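Melibiose/raffinose/stachyose-binding protein MelE (Bacillus subtilis subsp. subtilis str. 168, PDB 4R6H) binds melibiose, raffinose and stachyose as the solute-binding component of the MelEDC-MsmX ABC transporter that imports these sugars. Local coordinates at residues E104-L109 against T310-K315; L35-T40 against P89-T94. All blocks are in the same frame, centred on the assembly; numbering follows the deposited sequence.

Contact 1 of 2, residues E104-L109 against T310-K315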
loop_
_atom_site.group_PDB
_atom_site.type_symbol
_atom_site.label_atom_id
_atom_site.label_comp_id
_atom_site.label_asym_id
_atom_site.label_seq_id
_atom_site.Cartn_x
_atom_site.Cartn_y
_atom_site.Cartn_z
ATOM N N GLU A 104 -5.505 -12.668 17.066
ATOM C CA GLU A 104 -6.183 -13.696 17.847
ATOM C C GLU A 104 -6.887 -14.787 17.042
ATOM O O GLU A 104 -7.346 -15.743 17.616
ATOM C CB GLU A 104 -7.229 -13.071 18.782
ATOM C CG GLU A 104 -6.673 -12.042 19.759
ATOM C CD GLU A 104 -5.452 -12.539 20.519
ATOM O OE1 GLU A 104 -5.419 -13.727 20.905
ATOM O OE2 GLU A 104 -4.521 -11.738 20.727
ATOM N N TYR A 105 -6.982 -14.647 15.728
ATOM C CA TYR A 105 -7.738 -15.607 14.913
ATOM C C TYR A 105 -6.866 -16.441 13.960
ATOM O O TYR A 105 -7.340 -17.416 13.414
ATOM C CB TYR A 105 -8.793 -14.861 14.087
ATOM C CG TYR A 105 -9.782 -14.110 14.953
ATOM C CD1 TYR A 105 -10.867 -14.750 15.502
ATOM C CD2 TYR A 105 -9.587 -12.763 15.237
ATOM C CE1 TYR A 105 -11.768 -14.072 16.334
ATOM C CE2 TYR A 105 -10.479 -12.074 16.058
ATOM C CZ TYR A 105 -11.546 -12.747 16.600
ATOM O OH TYR A 105 -12.421 -12.041 17.397
ATOM N N THR A 106 -5.649 -15.978 13.709
ATOM C CA THR A 106 -4.805 -16.588 12.679
ATOM C C THR A 106 -4.105 -17.839 13.168
ATOM O O THR A 106 -3.602 -17.894 14.319
ATOM C CB THR A 106 -3.742 -15.621 12.168
ATOM O OG1 THR A 106 -3.135 -14.947 13.280
ATOM C CG2 THR A 106 -4.359 -14.569 11.274
ATOM N N ALA A 107 -4.080 -18.856 12.303
ATOM C CA ALA A 107 -3.206 -20.022 12.522
ATOM C C ALA A 107 -1.761 -19.637 12.292
ATOM O O ALA A 107 -1.442 -18.938 11.332
ATOM C CB ALA A 107 -3.586 -21.143 11.583
ATOM N N ASP A 108 -0.878 -20.119 13.155
ATOM C CA ASP A 108 0.528 -19.931 13.008
ATOM C C ASP A 108 1.036 -20.792 11.869
ATOM O O ASP A 108 0.865 -22.014 11.887
ATOM C CB ASP A 108 1.189 -20.243 14.354
ATOM C CG ASP A 108 2.643 -19.939 14.403
ATOM O OD1 ASP A 108 3.305 -19.762 13.359
ATOM O OD2 ASP A 108 3.185 -19.926 15.546
ATOM N N LEU A 109 1.646 -20.159 10.847
ATOM C CA LEU A 109 2.093 -20.858 9.695
ATOM C C LEU A 109 3.583 -21.160 9.725
ATOM O O LEU A 109 4.134 -21.557 8.722
ATOM C CB LEU A 109 1.744 -20.059 8.442
ATOM C CG LEU A 109 0.287 -19.694 8.263
ATOM C CD1 LEU A 109 0.087 -18.941 6.934
ATOM C CD2 LEU A 109 -0.648 -20.877 8.354
ATOM N N THR A 310 -3.014 -11.165 1.453
ATOM C CA THR A 310 -2.539 -12.347 2.141
ATOM C C THR A 310 -3.601 -13.433 2.214
ATOM O O THR A 310 -4.771 -13.177 1.930
ATOM C CB THR A 310 -2.084 -12.068 3.588
ATOM O OG1 THR A 310 -3.240 -11.785 4.392
ATOM C CG2 THR A 310 -1.106 -10.892 3.673
ATOM N N LEU A 311 -3.145 -14.629 2.530
ATOM C CA LEU A 311 -3.998 -15.762 2.890
ATOM C C LEU A 311 -3.589 -16.119 4.306
ATOM O O LEU A 311 -2.493 -16.639 4.533
ATOM C CB LEU A 311 -3.787 -16.977 1.955
ATOM C CG LEU A 311 -4.435 -16.798 0.593
ATOM C CD1 LEU A 311 -3.880 -17.764 -0.447
ATOM C CD2 LEU A 311 -5.969 -16.965 0.669
ATOM N N ALA A 312 -4.494 -15.868 5.250
ATOM C CA ALA A 312 -4.394 -16.291 6.628
ATOM C C ALA A 312 -5.440 -17.374 6.847
ATOM O O ALA A 312 -6.533 -17.319 6.270
ATOM C CB ALA A 312 -4.666 -15.122 7.556
ATOM N N ALA A 313 -5.098 -18.396 7.619
ATOM C CA ALA A 313 -6.037 -19.489 7.922
ATOM C C ALA A 313 -6.634 -19.221 9.276
ATOM O O ALA A 313 -5.962 -18.803 10.226
ATOM C CB ALA A 313 -5.327 -20.841 7.906
ATOM N N TRP A 314 -7.916 -19.498 9.400
ATOM C CA TRP A 314 -8.545 -19.396 10.715
ATOM C C TRP A 314 -8.108 -20.589 11.579
ATOM O O TRP A 314 -8.298 -21.730 11.175
ATOM C CB TRP A 314 -10.040 -19.431 10.547
ATOM C CG TRP A 314 -10.812 -19.323 11.835
ATOM C CD1 TRP A 314 -10.417 -18.722 12.993
ATOM C CD2 TRP A 314 -12.138 -19.809 12.051
ATOM N NE1 TRP A 314 -11.434 -18.810 13.942
ATOM C CE2 TRP A 314 -12.498 -19.455 13.376
ATOM C CE3 TRP A 314 -13.051 -20.481 11.259
ATOM C CZ2 TRP A 314 -13.747 -19.808 13.938
ATOM C CZ3 TRP A 314 -14.340 -20.811 11.817
ATOM C CH2 TRP A 314 -14.641 -20.464 13.128
ATOM N N LYS A 315 -7.535 -20.280 12.740
ATOM C CA LYS A 315 -6.989 -21.311 13.628
ATOM C C LYS A 315 -8.036 -22.336 14.049
ATOM O O LYS A 315 -7.703 -23.496 14.285
ATOM C CB LYS A 315 -6.319 -20.685 14.853
ATOM C CG LYS A 315 -7.261 -20.042 15.862
ATOM C CD LYS A 315 -6.492 -19.434 17.037
ATOM C CE LYS A 315 -7.427 -18.791 18.047
ATOM N NZ LYS A 315 -8.121 -19.791 18.904
HETATM O O HOH W 1 -2.700 -17.787 9.159
#
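The carbonyl of Tyr105 accepts the backbone N-H of Lys315 at 2.9 Å (Tyr105 O to Lys315 N) and begins a single antiparallel beta bridge, which ties the loop after helix 98-102 to the end of strand 310-313 in a lobe of the solute-binding protein fold. Trp314 extends its indole CG anti to the backbone N (chi1 -180°), and the indole turns its CD1 edge to the same oxygen, Tyr105 O lying in the ring plane 3.4 Å from Trp314 CD1. Thr106 and Trp314 form the non-hydrogen-bonded pair of the bridge. The methyl CG2 of Thr106 rests on Ala312 CB at 3.8 Å, while its carbonyl turns to Lys132. Ala107 completes the bridge with a nearly straight bond, Ala107 N to Ala313 O being 2.8 Å long. Its methyl meets that of Ala313, and both methyls lie against Leu320 of helix 320-331. Beyond this point the two backbones diverge, and a water bridges them, accepting from Ala313 N and donating to Ala107 O at 2.8 Å. Leu109, which packs on Ile327 of the same helix, brings CD1 to 4.2 Å from Leu311 O.

Contact 2 of 2, residues L35-T40 against P89-T94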
loop_
_atom_site.group_PDB
_atom_site.type_symbol
_atom_site.label_atom_id
_atom_site.label_comp_id
_atom_site.label_asym_id
_atom_site.label_seq_id
_atom_site.Cartn_x
_atom_site.Cartn_y
_atom_site.Cartn_z
ATOM N N LEU A 35 -14.523 -24.902 0.803
ATOM C CA LEU A 35 -13.388 -24.190 1.439
ATOM C C LEU A 35 -13.647 -22.717 1.123
ATOM O O LEU A 35 -13.691 -22.325 -0.049
ATOM C CB LEU A 35 -12.078 -24.658 0.816
ATOM C CG LEU A 35 -10.816 -23.899 1.317
ATOM C CD1 LEU A 35 -10.501 -24.269 2.743
ATOM C CD2 LEU A 35 -9.625 -24.209 0.434
ATOM N N THR A 36 -13.922 -21.925 2.169
ATOM C CA THR A 36 -14.310 -20.548 1.967
ATOM C C THR A 36 -13.106 -19.629 2.096
ATOM O O THR A 36 -12.330 -19.732 3.053
ATOM C CB THR A 36 -15.388 -20.105 2.960
ATOM O OG1 THR A 36 -14.953 -20.377 4.295
ATOM C CG2 THR A 36 -16.713 -20.851 2.695
ATOM N N ILE A 37 -12.968 -18.759 1.105
ATOM C CA ILE A 37 -11.815 -17.841 1.031
ATOM C C ILE A 37 -12.324 -16.420 0.800
ATOM O O ILE A 37 -13.121 -16.170 -0.130
ATOM C CB ILE A 37 -10.900 -18.184 -0.147
ATOM C CG1 ILE A 37 -10.529 -19.658 -0.113
ATOM C CG2 ILE A 37 -9.659 -17.261 -0.169
ATOM C CD1 ILE A 37 -9.491 -20.089 -1.125
ATOM N N TYR A 38 -11.901 -15.486 1.657
ATOM C CA TYR A 38 -12.221 -14.065 1.481
ATOM C C TYR A 38 -10.967 -13.331 0.995
ATOM O O TYR A 38 -9.859 -13.600 1.497
ATOM C CB TYR A 38 -12.640 -13.418 2.807
ATOM C CG TYR A 38 -14.113 -13.398 3.165
ATOM C CD1 TYR A 38 -14.964 -14.429 2.814
ATOM C CD2 TYR A 38 -14.612 -12.328 3.918
ATOM C CE1 TYR A 38 -16.323 -14.383 3.171
ATOM C CE2 TYR A 38 -15.949 -12.258 4.271
ATOM C CZ TYR A 38 -16.794 -13.284 3.908
ATOM O OH TYR A 38 -18.118 -13.185 4.291
ATOM N N SER A 39 -11.171 -12.367 0.094
ATOM C CA SER A 39 -10.115 -11.616 -0.545
ATOM C C SER A 39 -10.493 -10.145 -0.716
ATOM O O SER A 39 -11.652 -9.871 -1.100
ATOM C CB SER A 39 -9.769 -12.237 -1.906
ATOM O OG SER A 39 -8.813 -11.427 -2.615
ATOM N N THR A 40 -9.518 -9.255 -0.505
ATOM C CA THR A 40 -9.685 -7.812 -0.837
ATOM C C THR A 40 -9.277 -7.430 -2.263
ATOM O O THR A 40 -9.247 -6.248 -2.584
ATOM C CB THR A 40 -8.930 -6.907 0.148
ATOM O OG1 THR A 40 -7.498 -6.999 -0.017
ATOM C CG2 THR A 40 -9.361 -7.161 1.576
ATOM N N PRO A 89 -14.185 -17.089 7.736
ATOM C CA PRO A 89 -13.902 -17.923 6.603
ATOM C C PRO A 89 -12.698 -18.801 6.905
ATOM O O PRO A 89 -11.882 -18.486 7.776
ATOM C CB PRO A 89 -13.529 -16.901 5.514
ATOM C CG PRO A 89 -13.905 -15.563 6.053
ATOM C CD PRO A 89 -13.746 -15.703 7.507
ATOM N N ASP A 90 -12.549 -19.875 6.140
ATOM C CA ASP A 90 -11.399 -20.778 6.343
ATOM C C ASP A 90 -10.074 -20.053 6.059
ATOM O O ASP A 90 -9.100 -20.198 6.771
ATOM C CB ASP A 90 -11.522 -22.022 5.484
ATOM C CG ASP A 90 -12.831 -22.789 5.745
ATOM O OD1 ASP A 90 -13.139 -23.031 6.939
ATOM O OD2 ASP A 90 -13.545 -23.066 4.752
ATOM N N LEU A 91 -10.117 -19.250 5.016
ATOM C CA LEU A 91 -8.965 -18.430 4.619
ATOM C C LEU A 91 -9.460 -17.009 4.398
ATOM O O LEU A 91 -10.532 -16.804 3.803
ATOM C CB LEU A 91 -8.368 -18.954 3.327
ATOM C CG LEU A 91 -7.590 -20.265 3.401
ATOM C CD1 LEU A 91 -7.453 -20.925 2.029
ATOM C CD2 LEU A 91 -6.228 -20.055 4.027
ATOM N N PHE A 92 -8.660 -16.048 4.813
ATOM C CA PHE A 92 -9.047 -14.648 4.669
ATOM C C PHE A 92 -7.813 -13.769 4.463
ATOM O O PHE A 92 -6.708 -14.110 4.799
ATOM C CB PHE A 92 -9.905 -14.185 5.852
ATOM C CG PHE A 92 -9.281 -14.418 7.180
ATOM C CD1 PHE A 92 -9.457 -15.633 7.849
ATOM C CD2 PHE A 92 -8.481 -13.461 7.760
ATOM C CE1 PHE A 92 -8.829 -15.846 9.063
ATOM C CE2 PHE A 92 -7.882 -13.675 8.992
ATOM C CZ PHE A 92 -8.052 -14.870 9.629
ATOM N N ASP A 93 -8.065 -12.596 3.915
ATOM C CA ASP A 93 -7.026 -11.608 3.603
ATOM C C ASP A 93 -6.879 -10.645 4.775
ATOM O O ASP A 93 -7.871 -10.017 5.237
ATOM C CB ASP A 93 -7.487 -10.905 2.346
ATOM C CG ASP A 93 -6.433 -9.986 1.687
ATOM O OD1 ASP A 93 -5.382 -9.713 2.285
ATOM O OD2 ASP A 93 -6.754 -9.531 0.533
ATOM N N THR A 94 -5.671 -10.524 5.302
ATOM C CA THR A 94 -5.448 -9.585 6.387
ATOM C C THR A 94 -5.133 -8.147 5.925
ATOM O O THR A 94 -5.190 -7.235 6.742
ATOM C CB THR A 94 -4.348 -10.090 7.334
ATOM O OG1 THR A 94 -3.140 -10.288 6.603
ATOM C CG2 THR A 94 -4.754 -11.429 7.939
HETATM O O HOH W 2 -6.519 -11.661 -1.290
#
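Asp93 swings its carboxylate away from its own nitrogen (CG anti to N, chi1 -170°), and Thr40 places OG1 between its N and its carbonyl carbon (chi1 70°), which lets the hydroxyl and the acid cross at about a right angle. Thr40 OG1 donates to Asp93 OD2 at 2.7 Å, coming down from above the carboxylate plane. The backbone adds a second grip: Thr40 N reaches the anti side of Asp93 OD2 at 3.0 Å. A water bridging to Ser39 OG, which is also hydrogen-bonded to the backbone N of Met41, donates to that carboxylate oxygen as well, whereas OD1 receives the backbone N-H groups of Thr310 and His95. So many donors would be expected to stabilise the buried acid in its charged form.

Behind this polar end, strands 33-38 and 91-92 run parallel, joined by a single bridge in the five-stranded core of a type II periplasmic binding-protein lobe. Leu91 uses both of its backbone polar groups, with Leu91 N to Thr36 O at 3.0 Å and Tyr38 N to Leu91 O at 2.9 Å. On one face of the pair Ile37 and Leu91 lie side by side, their CD1 atoms 3.8 Å apart, both against Phe326 of helix 320-331. On the other, Pro89 CG lies over one face of the Tyr38 ring, a CH-pi contact, 3.7 Å from the centroid and 17° off the normal. Met79 of helix 75-84 touches both residues, and Arg82 NE of the same helix is hydrogen-bonded to Tyr38 OH. At the far end Asp90 OD2 accepts Thr36 N at 2.8 Å on its anti side, while Asp90 OD1 is bound to Ser317 OG.

How the contacts relate
Strand 310-313 joins the two contacts, whose centres lie 10 Å apart: it pairs antiparallel with strand 91-92 of contact 2 and, at its end, receives the loop 104-109 of contact 1. Ala312 N meets Phe92 O at 2.9 Å, and Thr310 OG1 lies 2.7 Å from Thr94 OG1, both probable hydrogen bonds. Backbone hydrogen bonding thus runs from 33-38 through 91-92 and 310-313 to the loop 104-109, with helix 320-331 packed against apolar residues of both contacts. In binding proteins of this type the sugar lies in the cleft between two lobes; both contacts belong to one lobe, and the structure is in an open conformation.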